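Local coordinates for Kiaa0380 (Homo sapiens, PDB 1HTJ), which probably couples heterotrimeric G protein signalling to Rho GTPases, as the RGS-like domain of the guanine nucleotide exchange factor PDZ-RhoGEF, at residues F52-P57 with S149-N154; F62-E67 with N197-H202; E67-A72 with R78-D83; E153-D158 with E171-A176. The protein carries 3 engineered substitutions. All coordinates share one frame; numbering follows the deposited sequence.

Contact 1 (F52-P57 with S149-N154)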
loop_
_atom_site.group_PDB
_atom_site.type_symbol
_atom_site.label_atom_id
_atom_site.label_comp_id
_atom_site.label_asym_id
_atom_site.label_seq_id
_atom_site.Cartn_x
_atom_site.Cartn_y
_atom_site.Cartn_z
ATOM N N PHE A 52 0.797 -7.428 -5.904
ATOM C CA PHE A 52 -0.489 -8.092 -6.085
ATOM C C PHE A 52 -0.387 -9.400 -6.867
ATOM O O PHE A 52 -1.114 -10.348 -6.580
ATOM C CB PHE A 52 -1.486 -7.157 -6.772
ATOM C CG PHE A 52 -2.104 -6.132 -5.848
ATOM C CD1 PHE A 52 -3.360 -5.584 -6.138
ATOM C CD2 PHE A 52 -1.435 -5.702 -4.704
ATOM C CE1 PHE A 52 -3.935 -4.627 -5.305
ATOM C CE2 PHE A 52 -2.009 -4.735 -3.857
ATOM C CZ PHE A 52 -3.254 -4.203 -4.160
ATOM N N SER A 53 0.527 -9.441 -7.839
ATOM C CA SER A 53 0.725 -10.626 -8.667
ATOM C C SER A 53 1.547 -11.743 -8.049
ATOM O O SER A 53 1.238 -12.910 -8.262
ATOM C CB SER A 53 1.425 -10.265 -9.981
ATOM O OG SER A 53 0.704 -9.295 -10.722
ATOM N N GLN A 54 2.585 -11.399 -7.287
ATOM C CA GLN A 54 3.496 -12.430 -6.766
ATOM C C GLN A 54 3.758 -12.530 -5.281
ATOM O O GLN A 54 4.240 -13.557 -4.824
ATOM C CB GLN A 54 4.884 -12.278 -7.408
ATOM C CG GLN A 54 4.897 -11.715 -8.792
ATOM C CD GLN A 54 4.794 -12.791 -9.838
ATOM O OE1 GLN A 54 4.122 -13.806 -9.636
ATOM N NE2 GLN A 54 5.452 -12.576 -10.976
ATOM N N ALA A 55 3.481 -11.486 -4.523
ATOM C CA ALA A 55 3.802 -11.523 -3.107
ATOM C C ALA A 55 2.634 -11.317 -2.162
ATOM O O ALA A 55 1.468 -11.265 -2.573
ATOM C CB ALA A 55 4.889 -10.481 -2.825
ATOM N N ASP A 56 2.971 -11.225 -0.878
ATOM C CA ASP A 56 1.992 -10.975 0.162
ATOM C C ASP A 56 1.776 -9.453 0.206
ATOM O O ASP A 56 2.676 -8.699 0.573
ATOM C CB ASP A 56 2.505 -11.473 1.513
ATOM C CG ASP A 56 1.513 -11.222 2.629
ATOM O OD1 ASP A 56 0.432 -10.655 2.346
ATOM O OD2 ASP A 56 1.804 -11.588 3.782
ATOM N N PRO A 57 0.572 -8.989 -0.173
ATOM C CA PRO A 57 0.238 -7.553 -0.187
ATOM C C PRO A 57 -0.015 -6.927 1.183
ATOM O O PRO A 57 -0.178 -5.710 1.290
ATOM C CB PRO A 57 -1.019 -7.513 -1.041
ATOM C CG PRO A 57 -1.750 -8.759 -0.534
ATOM C CD PRO A 57 -0.613 -9.806 -0.510
ATOM N N SER A 149 8.344 -4.334 -17.753
ATOM C CA SER A 149 7.227 -4.103 -18.667
ATOM C C SER A 149 6.013 -4.952 -18.296
ATOM O O SER A 149 4.883 -4.592 -18.609
ATOM C CB SER A 149 7.643 -4.394 -20.109
ATOM O OG SER A 149 7.676 -5.786 -20.374
ATOM N N LEU A 150 6.249 -6.074 -17.626
ATOM C CA LEU A 150 5.169 -6.968 -17.196
ATOM C C LEU A 150 4.335 -6.325 -16.098
ATOM O O LEU A 150 3.226 -6.774 -15.804
ATOM C CB LEU A 150 5.743 -8.272 -16.637
ATOM C CG LEU A 150 6.567 -9.148 -17.576
ATOM C CD1 LEU A 150 6.929 -10.461 -16.845
ATOM C CD2 LEU A 150 5.741 -9.413 -18.872
ATOM N N TYR A 151 4.885 -5.285 -15.483
ATOM C CA TYR A 151 4.204 -4.611 -14.398
ATOM C C TYR A 151 3.882 -3.146 -14.616
ATOM O O TYR A 151 3.685 -2.421 -13.643
ATOM C CB TYR A 151 5.027 -4.760 -13.138
ATOM C CG TYR A 151 5.369 -6.195 -12.859
ATOM C CD1 TYR A 151 6.607 -6.730 -13.233
ATOM C CD2 TYR A 151 4.447 -7.027 -12.235
ATOM C CE1 TYR A 151 6.914 -8.057 -12.983
ATOM C CE2 TYR A 151 4.737 -8.347 -11.987
ATOM C CZ TYR A 151 5.970 -8.859 -12.360
ATOM O OH TYR A 151 6.234 -10.192 -12.106
ATOM N N GLY A 152 3.839 -2.716 -15.880
ATOM C CA GLY A 152 3.514 -1.338 -16.204
ATOM C C GLY A 152 4.671 -0.362 -16.400
ATOM O O GLY A 152 4.442 0.832 -16.616
ATOM N N GLU A 153 5.911 -0.837 -16.356
ATOM C CA GLU A 153 7.031 0.083 -16.493
ATOM C C GLU A 153 7.104 0.823 -17.811
ATOM O O GLU A 153 7.787 1.830 -17.912
ATOM C CB GLU A 153 8.357 -0.616 -16.189
ATOM C CG GLU A 153 8.475 -0.957 -14.717
ATOM C CD GLU A 153 9.879 -0.820 -14.182
ATOM O OE1 GLU A 153 10.649 -0.039 -14.765
ATOM O OE2 GLU A 153 10.208 -1.476 -13.172
ATOM N N ASN A 154 6.394 0.350 -18.823
ATOM C CA ASN A 154 6.408 1.062 -20.089
ATOM C C ASN A 154 5.783 2.428 -19.894
ATOM O O ASN A 154 6.316 3.435 -20.352
ATOM C CB ASN A 154 5.630 0.292 -21.151
ATOM C CG ASN A 154 6.501 -0.693 -21.886
ATOM O OD1 ASN A 154 7.650 -0.928 -21.501
ATOM N ND2 ASN A 154 5.968 -1.277 -22.954
#

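Contact 2 (F62-E67 with N197-H202)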
loop_
_atom_site.group_PDB
_atom_site.type_symbol
_atom_site.label_atom_id
_atom_site.label_comp_id
_atom_site.label_asym_id
_atom_site.label_seq_id
_atom_site.Cartn_x
_atom_site.Cartn_y
_atom_site.Cartn_z
ATOM N N PHE A 62 -0.881 -2.402 4.392
ATOM C CA PHE A 62 -1.069 -1.981 5.768
ATOM C C PHE A 62 -0.342 -0.645 5.962
ATOM O O PHE A 62 -0.917 0.347 6.438
ATOM C CB PHE A 62 -0.486 -3.015 6.725
ATOM C CG PHE A 62 -0.359 -2.511 8.124
ATOM C CD1 PHE A 62 -1.497 -2.123 8.843
ATOM C CD2 PHE A 62 0.898 -2.345 8.709
ATOM C CE1 PHE A 62 -1.384 -1.577 10.115
ATOM C CE2 PHE A 62 1.022 -1.798 9.989
ATOM C CZ PHE A 62 -0.123 -1.412 10.693
ATOM N N TYR A 63 0.929 -0.631 5.573
ATOM C CA TYR A 63 1.761 0.556 5.695
ATOM C C TYR A 63 1.106 1.780 5.033
ATOM O O TYR A 63 1.076 2.877 5.609
ATOM C CB TYR A 63 3.129 0.291 5.049
ATOM C CG TYR A 63 4.069 1.456 5.138
ATOM C CD1 TYR A 63 5.078 1.484 6.094
ATOM C CD2 TYR A 63 3.938 2.544 4.283
ATOM C CE1 TYR A 63 5.939 2.575 6.195
ATOM C CE2 TYR A 63 4.791 3.643 4.376
ATOM C CZ TYR A 63 5.789 3.648 5.331
ATOM O OH TYR A 63 6.654 4.713 5.408
ATOM N N LEU A 64 0.591 1.582 3.823
ATOM C CA LEU A 64 -0.043 2.654 3.081
ATOM C C LEU A 64 -1.321 3.152 3.765
ATOM O O LEU A 64 -1.666 4.342 3.684
ATOM C CB LEU A 64 -0.354 2.186 1.653
ATOM C CG LEU A 64 0.858 1.955 0.733
ATOM C CD1 LEU A 64 0.407 1.395 -0.604
ATOM C CD2 LEU A 64 1.593 3.267 0.519
ATOM N N CYS A 65 -2.032 2.241 4.421
ATOM C CA CYS A 65 -3.259 2.625 5.101
ATOM C C CYS A 65 -2.918 3.374 6.386
ATOM O O CYS A 65 -3.550 4.376 6.700
ATOM C CB CYS A 65 -4.125 1.393 5.382
ATOM S SG CYS A 65 -5.042 0.782 3.921
ATOM N N ALA A 66 -1.905 2.896 7.105
ATOM C CA ALA A 66 -1.461 3.542 8.342
ATOM C C ALA A 66 -0.959 4.933 7.988
ATOM O O ALA A 66 -1.133 5.882 8.746
ATOM C CB ALA A 66 -0.345 2.740 9.000
ATOM N N GLU A 67 -0.341 5.040 6.819
ATOM C CA GLU A 67 0.171 6.307 6.326
ATOM C C GLU A 67 -1.010 7.266 6.114
ATOM O O GLU A 67 -0.958 8.423 6.534
ATOM C CB GLU A 67 0.924 6.073 5.019
ATOM C CG GLU A 67 1.836 7.204 4.590
ATOM C CD GLU A 67 2.928 7.516 5.605
ATOM O OE1 GLU A 67 3.227 6.659 6.475
ATOM O OE2 GLU A 67 3.497 8.628 5.513
ATOM N N ASN A 197 -7.558 1.469 -2.686
ATOM C CA ASN A 197 -8.308 2.681 -2.976
ATOM C C ASN A 197 -8.194 3.731 -1.868
ATOM O O ASN A 197 -8.244 4.918 -2.136
ATOM C CB ASN A 197 -9.771 2.334 -3.252
ATOM C CG ASN A 197 -9.939 1.577 -4.551
ATOM O OD1 ASN A 197 -9.329 1.930 -5.560
ATOM N ND2 ASN A 197 -10.768 0.531 -4.539
ATOM N N THR A 198 -8.026 3.290 -0.627
ATOM C CA THR A 198 -7.880 4.222 0.477
ATOM C C THR A 198 -6.664 5.110 0.248
ATOM O O THR A 198 -6.709 6.321 0.462
ATOM C CB THR A 198 -7.696 3.473 1.792
ATOM O OG1 THR A 198 -8.923 2.830 2.134
ATOM C CG2 THR A 198 -7.274 4.414 2.898
ATOM N N TYR A 199 -5.569 4.496 -0.187
ATOM C CA TYR A 199 -4.347 5.237 -0.431
ATOM C C TYR A 199 -4.418 6.060 -1.696
ATOM O O TYR A 199 -4.127 7.254 -1.689
ATOM C CB TYR A 199 -3.143 4.313 -0.566
ATOM C CG TYR A 199 -1.864 5.111 -0.540
ATOM C CD1 TYR A 199 -1.378 5.627 0.666
ATOM C CD2 TYR A 199 -1.178 5.415 -1.717
ATOM C CE1 TYR A 199 -0.245 6.424 0.703
ATOM C CE2 TYR A 199 -0.037 6.217 -1.696
ATOM C CZ TYR A 199 0.425 6.716 -0.481
ATOM O OH TYR A 199 1.571 7.481 -0.425
HETATM N N MSE A 200 -4.777 5.400 -2.791
HETATM C CA MSE A 200 -4.851 6.069 -4.078
HETATM C C MSE A 200 -5.789 7.256 -4.031
HETATM O O MSE A 200 -5.453 8.352 -4.482
HETATM C CB MSE A 200 -5.287 5.085 -5.167
HETATM C CG MSE A 200 -4.177 4.137 -5.607
HETATM SE SE MSE A 200 -2.556 5.079 -6.152
HETATM C CE MSE A 200 -1.270 3.631 -6.131
ATOM N N SER A 201 -6.975 7.030 -3.485
ATOM C CA SER A 201 -7.965 8.083 -3.372
ATOM C C SER A 201 -7.329 9.240 -2.611
ATOM O O SER A 201 -7.376 10.383 -3.052
ATOM C CB SER A 201 -9.185 7.559 -2.629
ATOM O OG SER A 201 -10.077 8.605 -2.349
ATOM N N HIS A 202 -6.715 8.932 -1.475
ATOM C CA HIS A 202 -6.060 9.952 -0.676
ATOM C C HIS A 202 -4.952 10.653 -1.465
ATOM O O HIS A 202 -4.683 11.837 -1.250
ATOM C CB HIS A 202 -5.505 9.310 0.592
ATOM C CG HIS A 202 -4.471 10.129 1.292
ATOM N ND1 HIS A 202 -3.124 10.005 1.030
ATOM C CD2 HIS A 202 -4.580 11.062 2.268
ATOM C CE1 HIS A 202 -2.446 10.821 1.817
ATOM N NE2 HIS A 202 -3.306 11.475 2.579
#

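Contact 3 (E67-A72 with R78-D83)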
loop_
_atom_site.group_PDB
_atom_site.type_symbol
_atom_site.label_atom_id
_atom_site.label_comp_id
_atom_site.label_asym_id
_atom_site.label_seq_id
_atom_site.Cartn_x
_atom_site.Cartn_y
_atom_site.Cartn_z
ATOM N N GLU A 67 -0.341 5.040 6.819
ATOM C CA GLU A 67 0.171 6.307 6.326
ATOM C C GLU A 67 -1.010 7.266 6.114
ATOM O O GLU A 67 -0.958 8.423 6.534
ATOM C CB GLU A 67 0.924 6.073 5.019
ATOM C CG GLU A 67 1.836 7.204 4.590
ATOM C CD GLU A 67 2.928 7.516 5.605
ATOM O OE1 GLU A 67 3.227 6.659 6.475
ATOM O OE2 GLU A 67 3.497 8.628 5.513
ATOM N N VAL A 68 -2.079 6.788 5.482
ATOM C CA VAL A 68 -3.254 7.633 5.265
ATOM C C VAL A 68 -3.885 8.023 6.599
ATOM O O VAL A 68 -4.309 9.167 6.783
ATOM C CB VAL A 68 -4.346 6.918 4.449
ATOM C CG1 VAL A 68 -5.581 7.803 4.356
ATOM C CG2 VAL A 68 -3.816 6.572 3.058
ATOM N N TYR A 69 -3.951 7.061 7.519
ATOM C CA TYR A 69 -4.539 7.289 8.834
ATOM C C TYR A 69 -3.910 8.481 9.558
ATOM O O TYR A 69 -4.611 9.339 10.086
ATOM C CB TYR A 69 -4.375 6.049 9.710
ATOM C CG TYR A 69 -4.933 6.217 11.110
ATOM C CD1 TYR A 69 -6.270 5.933 11.387
ATOM C CD2 TYR A 69 -4.122 6.669 12.158
ATOM C CE1 TYR A 69 -6.787 6.087 12.668
ATOM C CE2 TYR A 69 -4.630 6.828 13.443
ATOM C CZ TYR A 69 -5.964 6.533 13.688
ATOM O OH TYR A 69 -6.474 6.676 14.951
ATOM N N GLN A 70 -2.585 8.512 9.580
ATOM C CA GLN A 70 -1.839 9.565 10.248
ATOM C C GLN A 70 -1.918 10.907 9.545
ATOM O O GLN A 70 -1.083 11.772 9.782
ATOM C CB GLN A 70 -0.376 9.160 10.367
ATOM C CG GLN A 70 -0.163 7.899 11.162
ATOM C CD GLN A 70 1.273 7.452 11.130
ATOM O OE1 GLN A 70 1.860 7.294 10.060
ATOM N NE2 GLN A 70 1.855 7.244 12.301
ATOM N N GLN A 71 -2.920 11.089 8.694
ATOM C CA GLN A 71 -3.068 12.338 7.956
ATOM C C GLN A 71 -4.538 12.596 7.651
ATOM O O GLN A 71 -4.874 13.461 6.838
ATOM C CB GLN A 71 -2.274 12.250 6.649
ATOM C CG GLN A 71 -0.771 12.054 6.846
ATOM C CD GLN A 71 -0.086 11.379 5.660
ATOM O OE1 GLN A 71 -0.322 11.737 4.499
ATOM N NE2 GLN A 71 0.777 10.401 5.950
ATOM N N ALA A 72 -5.411 11.842 8.310
ATOM C CA ALA A 72 -6.848 11.974 8.094
ATOM C C ALA A 72 -7.512 12.858 9.149
ATOM O O ALA A 72 -6.956 13.067 10.233
ATOM C CB ALA A 72 -7.495 10.589 8.093
ATOM N N ARG A 78 -11.145 7.770 12.676
ATOM C CA ARG A 78 -11.783 6.862 13.622
ATOM C C ARG A 78 -12.286 5.558 12.986
ATOM O O ARG A 78 -11.986 4.461 13.477
ATOM C CB ARG A 78 -12.912 7.588 14.369
ATOM C CG ARG A 78 -12.385 8.595 15.408
ATOM C CD ARG A 78 -13.440 9.015 16.441
ATOM N NE ARG A 78 -14.113 10.280 16.123
ATOM C CZ ARG A 78 -15.159 10.401 15.309
ATOM N NH1 ARG A 78 -15.677 9.330 14.712
ATOM N NH2 ARG A 78 -15.695 11.597 15.094
ATOM N N SER A 79 -13.032 5.671 11.892
ATOM C CA SER A 79 -13.550 4.496 11.196
ATOM C C SER A 79 -12.456 3.832 10.356
ATOM O O SER A 79 -12.467 2.613 10.182
ATOM C CB SER A 79 -14.719 4.891 10.301
ATOM O OG SER A 79 -14.361 6.007 9.517
ATOM N N LEU A 80 -11.523 4.625 9.827
ATOM C CA LEU A 80 -10.422 4.060 9.048
ATOM C C LEU A 80 -9.594 3.204 9.992
ATOM O O LEU A 80 -9.128 2.128 9.613
ATOM C CB LEU A 80 -9.531 5.148 8.442
ATOM C CG LEU A 80 -8.307 4.633 7.662
ATOM C CD1 LEU A 80 -8.750 3.711 6.514
ATOM C CD2 LEU A 80 -7.509 5.814 7.104
ATOM N N GLY A 81 -9.420 3.684 11.223
ATOM C CA GLY A 81 -8.667 2.934 12.212
ATOM C C GLY A 81 -9.309 1.565 12.368
ATOM O O GLY A 81 -8.626 0.533 12.421
ATOM N N LYS A 82 -10.639 1.563 12.430
ATOM C CA LYS A 82 -11.403 0.332 12.562
ATOM C C LYS A 82 -11.193 -0.600 11.357
ATOM O O LYS A 82 -11.045 -1.814 11.527
ATOM C CB LYS A 82 -12.899 0.638 12.697
ATOM C CG LYS A 82 -13.378 1.078 14.074
ATOM C CD LYS A 82 -14.908 1.326 14.026
ATOM C CE LYS A 82 -15.522 1.774 15.364
ATOM N NZ LYS A 82 -17.003 2.067 15.219
ATOM N N ASP A 83 -11.191 -0.053 10.144
ATOM C CA ASP A 83 -11.003 -0.918 8.982
ATOM C C ASP A 83 -9.604 -1.493 8.996
ATOM O O ASP A 83 -9.408 -2.679 8.723
ATOM C CB ASP A 83 -11.281 -0.169 7.679
ATOM C CG ASP A 83 -12.751 0.169 7.515
ATOM O OD1 ASP A 83 -13.589 -0.708 7.823
ATOM O OD2 ASP A 83 -13.067 1.301 7.080
#

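Contact 4 (E153-D158 with E171-A176)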
loop_
_atom_site.group_PDB
_atom_site.type_symbol
_atom_site.label_atom_id
_atom_site.label_comp_id
_atom_site.label_asym_id
_atom_site.label_seq_id
_atom_site.Cartn_x
_atom_site.Cartn_y
_atom_site.Cartn_z
ATOM N N GLU A 153 5.911 -0.837 -16.356
ATOM C CA GLU A 153 7.031 0.083 -16.493
ATOM C C GLU A 153 7.104 0.823 -17.811
ATOM O O GLU A 153 7.787 1.830 -17.912
ATOM C CB GLU A 153 8.357 -0.616 -16.189
ATOM C CG GLU A 153 8.475 -0.957 -14.717
ATOM C CD GLU A 153 9.879 -0.820 -14.182
ATOM O OE1 GLU A 153 10.649 -0.039 -14.765
ATOM O OE2 GLU A 153 10.208 -1.476 -13.172
ATOM N N ASN A 154 6.394 0.350 -18.823
ATOM C CA ASN A 154 6.408 1.062 -20.089
ATOM C C ASN A 154 5.783 2.428 -19.894
ATOM O O ASN A 154 6.316 3.435 -20.352
ATOM C CB ASN A 154 5.630 0.292 -21.151
ATOM C CG ASN A 154 6.501 -0.693 -21.886
ATOM O OD1 ASN A 154 7.650 -0.928 -21.501
ATOM N ND2 ASN A 154 5.968 -1.277 -22.954
ATOM N N ASP A 155 4.654 2.455 -19.190
ATOM C CA ASP A 155 3.942 3.695 -18.945
ATOM C C ASP A 155 4.798 4.711 -18.220
ATOM O O ASP A 155 4.529 5.899 -18.297
ATOM C CB ASP A 155 2.675 3.423 -18.140
ATOM C CG ASP A 155 1.846 2.302 -18.733
ATOM O OD1 ASP A 155 1.778 2.232 -19.978
ATOM O OD2 ASP A 155 1.263 1.502 -17.958
ATOM N N LEU A 156 5.828 4.249 -17.516
ATOM C CA LEU A 156 6.709 5.156 -16.784
ATOM C C LEU A 156 7.493 6.023 -17.754
ATOM O O LEU A 156 7.930 7.116 -17.402
ATOM C CB LEU A 156 7.686 4.376 -15.898
ATOM C CG LEU A 156 7.137 3.656 -14.664
ATOM C CD1 LEU A 156 8.295 3.239 -13.785
ATOM C CD2 LEU A 156 6.213 4.567 -13.885
ATOM N N LEU A 157 7.675 5.523 -18.975
ATOM C CA LEU A 157 8.403 6.258 -19.997
ATOM C C LEU A 157 7.622 7.515 -20.342
ATOM O O LEU A 157 8.203 8.544 -20.668
ATOM C CB LEU A 157 8.570 5.401 -21.252
ATOM C CG LEU A 157 9.312 4.072 -21.076
ATOM C CD1 LEU A 157 9.265 3.295 -22.381
ATOM C CD2 LEU A 157 10.760 4.323 -20.642
ATOM N N ASP A 158 6.299 7.418 -20.256
ATOM C CA ASP A 158 5.414 8.531 -20.555
ATOM C C ASP A 158 5.493 9.714 -19.592
ATOM O O ASP A 158 5.076 10.819 -19.931
ATOM C CB ASP A 158 3.974 8.031 -20.627
ATOM C CG ASP A 158 3.612 7.531 -22.003
ATOM O OD1 ASP A 158 4.438 6.813 -22.606
ATOM O OD2 ASP A 158 2.504 7.855 -22.482
ATOM N N GLU A 171 -3.042 6.245 -12.866
ATOM C CA GLU A 171 -4.397 5.779 -13.079
ATOM C C GLU A 171 -4.399 4.468 -13.862
ATOM O O GLU A 171 -5.139 3.543 -13.537
ATOM C CB GLU A 171 -5.174 6.847 -13.848
ATOM C CG GLU A 171 -6.640 6.941 -13.494
ATOM C CD GLU A 171 -7.401 7.806 -14.479
ATOM O OE1 GLU A 171 -6.949 8.953 -14.737
ATOM O OE2 GLU A 171 -8.445 7.338 -14.993
ATOM N N LYS A 172 -3.566 4.397 -14.895
ATOM C CA LYS A 172 -3.467 3.206 -15.732
ATOM C C LYS A 172 -3.039 1.997 -14.898
ATOM O O LYS A 172 -3.452 0.861 -15.163
ATOM C CB LYS A 172 -2.460 3.446 -16.865
ATOM C CG LYS A 172 -2.331 2.277 -17.824
ATOM C CD LYS A 172 -1.408 2.601 -19.003
ATOM C CE LYS A 172 -1.274 1.389 -19.946
ATOM N NZ LYS A 172 -0.271 1.571 -21.056
ATOM N N GLN A 173 -2.208 2.254 -13.894
ATOM C CA GLN A 173 -1.739 1.209 -13.003
ATOM C C GLN A 173 -2.881 0.765 -12.103
ATOM O O GLN A 173 -3.075 -0.427 -11.859
ATOM C CB GLN A 173 -0.588 1.716 -12.128
ATOM C CG GLN A 173 0.570 2.341 -12.892
ATOM C CD GLN A 173 0.977 1.521 -14.110
ATOM O OE1 GLN A 173 1.223 0.316 -14.010
ATOM N NE2 GLN A 173 1.049 2.175 -15.267
ATOM N N LEU A 174 -3.639 1.731 -11.599
ATOM C CA LEU A 174 -4.735 1.408 -10.705
ATOM C C LEU A 174 -5.742 0.533 -11.441
ATOM O O LEU A 174 -6.287 -0.414 -10.880
ATOM C CB LEU A 174 -5.380 2.696 -10.190
ATOM C CG LEU A 174 -6.586 2.556 -9.254
ATOM C CD1 LEU A 174 -6.283 1.538 -8.157
ATOM C CD2 LEU A 174 -6.924 3.939 -8.649
ATOM N N ALA A 175 -5.979 0.848 -12.707
ATOM C CA ALA A 175 -6.908 0.067 -13.518
ATOM C C ALA A 175 -6.375 -1.358 -13.668
ATOM O O ALA A 175 -7.134 -2.321 -13.609
ATOM C CB ALA A 175 -7.067 0.706 -14.900
ATOM N N ALA A 176 -5.068 -1.480 -13.871
ATOM C CA ALA A 176 -4.448 -2.785 -14.040
ATOM C C ALA A 176 -4.494 -3.587 -12.721
ATOM O O ALA A 176 -4.669 -4.813 -12.743
ATOM C CB ALA A 176 -3.020 -2.617 -14.522
#

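Contact 1 (F52-P57 with S149-N154)
Between Ser-53 and Tyr-151 the backbones stay well apart, with CA atoms 9.0 Å from each other where the last turn of helix 41-54 faces the loop that follows a short 3-10 segment. Tyr-151 spans most of the gap and Gln-54 reaches to meet it. The tyrosine CG lies anti to the carbonyl carbon (chi1 -53°), which sends the ring across to the helix end. The ring presents its edge: Ser-53 CB sits near the ring plane, 4.3 Å from Tyr-151 CE2, and the amide end of Gln-54 lies beside the hydroxyl. The amide and ring planes are 58° apart, and the two side chains cross at about a right angle. Leu-150 CB covers part of one ring face from within its own segment, while Val-46, earlier on helix 41-54, also touches the tyrosine. Ser-53 OG is engaged with Arg-49 O of its own helix, and the serine meets the tyrosine through carbon. The evidence therefore describes a buried phenol brought up to the exposed Gln-54 and partly exposed Ser-53 at the helix end, its hydroxyl against an amide whose orientation is unsettled and its ring edge against the serine CB.

Contact 2 (F62-E67 with N197-H202)
Leu-64 sets its CD2 methyl over the ring of Tyr-199 where helix 58-69 crosses helix 186-202, a helix-helix packing inside the all-helical RGS-like domain. The short axes approach to 8.9 Å with a crossing angle of 47°, and the closest CA pair is Leu-64 with Tyr-199. The tight part is a CH-pi contact: Leu-64 CD2 stands 3.7 Å from the centroid of the Tyr-199 ring and only 11° off the ring normal, hence over the middle of the face. With CG of Tyr-199 anti to the backbone N (chi1 -169°), the ring is carried across the leucine, so that its face meets CD2, and Leu-64 CB adds a second touch, 3.7 Å from Tyr-199 CD1. Leu-44 of helix 41-54 packs on both residues, and the tyrosine hydroxyl is hydrogen-bonded to Lys-38 O, which anchors the far end of the ring.

Packing slackens on the flanks. Cys-65 SG comes no nearer than 4.3 Å to Thr-198 CB, and the threonine hydroxyl turns back to Phe-194 O of its own helix. Glu-67 meets the ring edge only through its CG, while its carboxylate leads away to Lys-38 and Gln-125. The exposed His-202 marks the solvent side. Back at the tight centre, the carbonyl oxygen Leu-64 O lies 3.3 Å from the ring carbon Tyr-199 CD1.

Contact 3 (E67-A72 with R78-D83)
Tyr-69 sets its ring against the backbone of helix 76-89 at Gly-81, with Tyr-69 CE1 3.7 Å from Gly-81 CA. The approach is oblique to the ring, and Gly-81 N is almost as near, at 3.8 Å from the same CE1. With CG anti to the backbone N (chi1 179°), the ring is carried out from the end of helix 58-69 toward its neighbour. Leu-80 closes the other part of the interface, with its CG near the plane of the tyrosine ring, at the edge. Its CD2 methyl is pressed against the backbone of the first helix, 3.7 Å from Tyr-69 CA, and also touches Val-68 CG1 at 3.9 Å. The Val-68 and Leu-80 side chains cross at about a right angle.

The contact thus joins two consecutive helices linked by a short loop: helix 58-69 ends at Tyr-69, Gln-70 leaves helical geometry, and a few residues later the chain packs back on itself. Tyr-69 is tethered beyond the interface by a hydrogen bond from Ala-117 N to its hydroxyl, and Leu-121 of helix 118-144 also touches it. All four touching residues are buried. The two segments therefore meet through apolar packing, without a hydrogen bond between them, and closely at the side-chain-less Gly-81, while the polar tip of the tyrosine is satisfied by a third part of the chain.

Contact 4 (E153-D158 with E171-A176)
The carboxylate of Asp-155 and the amide of Gln-173 meet edge on, with their planes 50° apart, while the lysine chain of Lys-172 passes over one face of the carboxylate. At the edge, Gln-173 NE2 donates to Asp-155 OD2 at 2.8 Å with an N-H...acceptor angle of 150°. The acceptor uses its anti lone pair, and OD2 lies just 9° out of the amide plane, so it is nearly coplanar with the amide, though the bond is somewhat bent. Over the face comes the CD end of the Lys-172 chain, and the ammonium then tilts down to the other oxygen. Asp-155 OD1 and Lys-172 NZ form a salt bridge, although their modelled separation of 2.4 Å is implausibly short, and the exact placing of the lysine end is doubtful with it.

The torsions explain how two adjacent helix residues reach one acid. Lys-172 has its CG anti to the backbone N and runs fully extended, whereas Gln-173 bends at chi2 to bring its amide back toward the loop. The glutamine is also fixed from other directions: its NE2 bonds to Val-169 O one turn earlier, and its OE1 accepts from Arg-49 of helix 41-54. Of the two partners of the acid, Gln-173 is buried and Lys-172 exposed. Both carboxylate oxygens are engaged, which would probably favour the ionised form. A salt bridge and a hydrogen bond on one carboxylate thus fasten the loop between helices 118-144 and 163-182 to the second helix, within the all-helical RGS-like domain.

In the fold
The four contacts fall into two pairs. Contacts 2 and 3 have centres 9 Å apart, share Glu-67 and touch where Val-68 CG2 lies 3.5 Å from Tyr-199 CD1. Contacts 1 and 4 have centres 11 Å apart, share Glu-153 and Asn-154, and meet where Gly-152 CA lies 3.6 Å from Gln-173 OE1, so the loop after helix 118-144 is held to two helices in succession. The pairs are bridged by helix 186-202, where selenomethionine Met-200 CB of contact 2 packs 4.0 Å from Leu-174 CD2 of contact 4. Contacts 3 and 4 lie on opposite sides of the chain's centre, their own centres 27 Å apart.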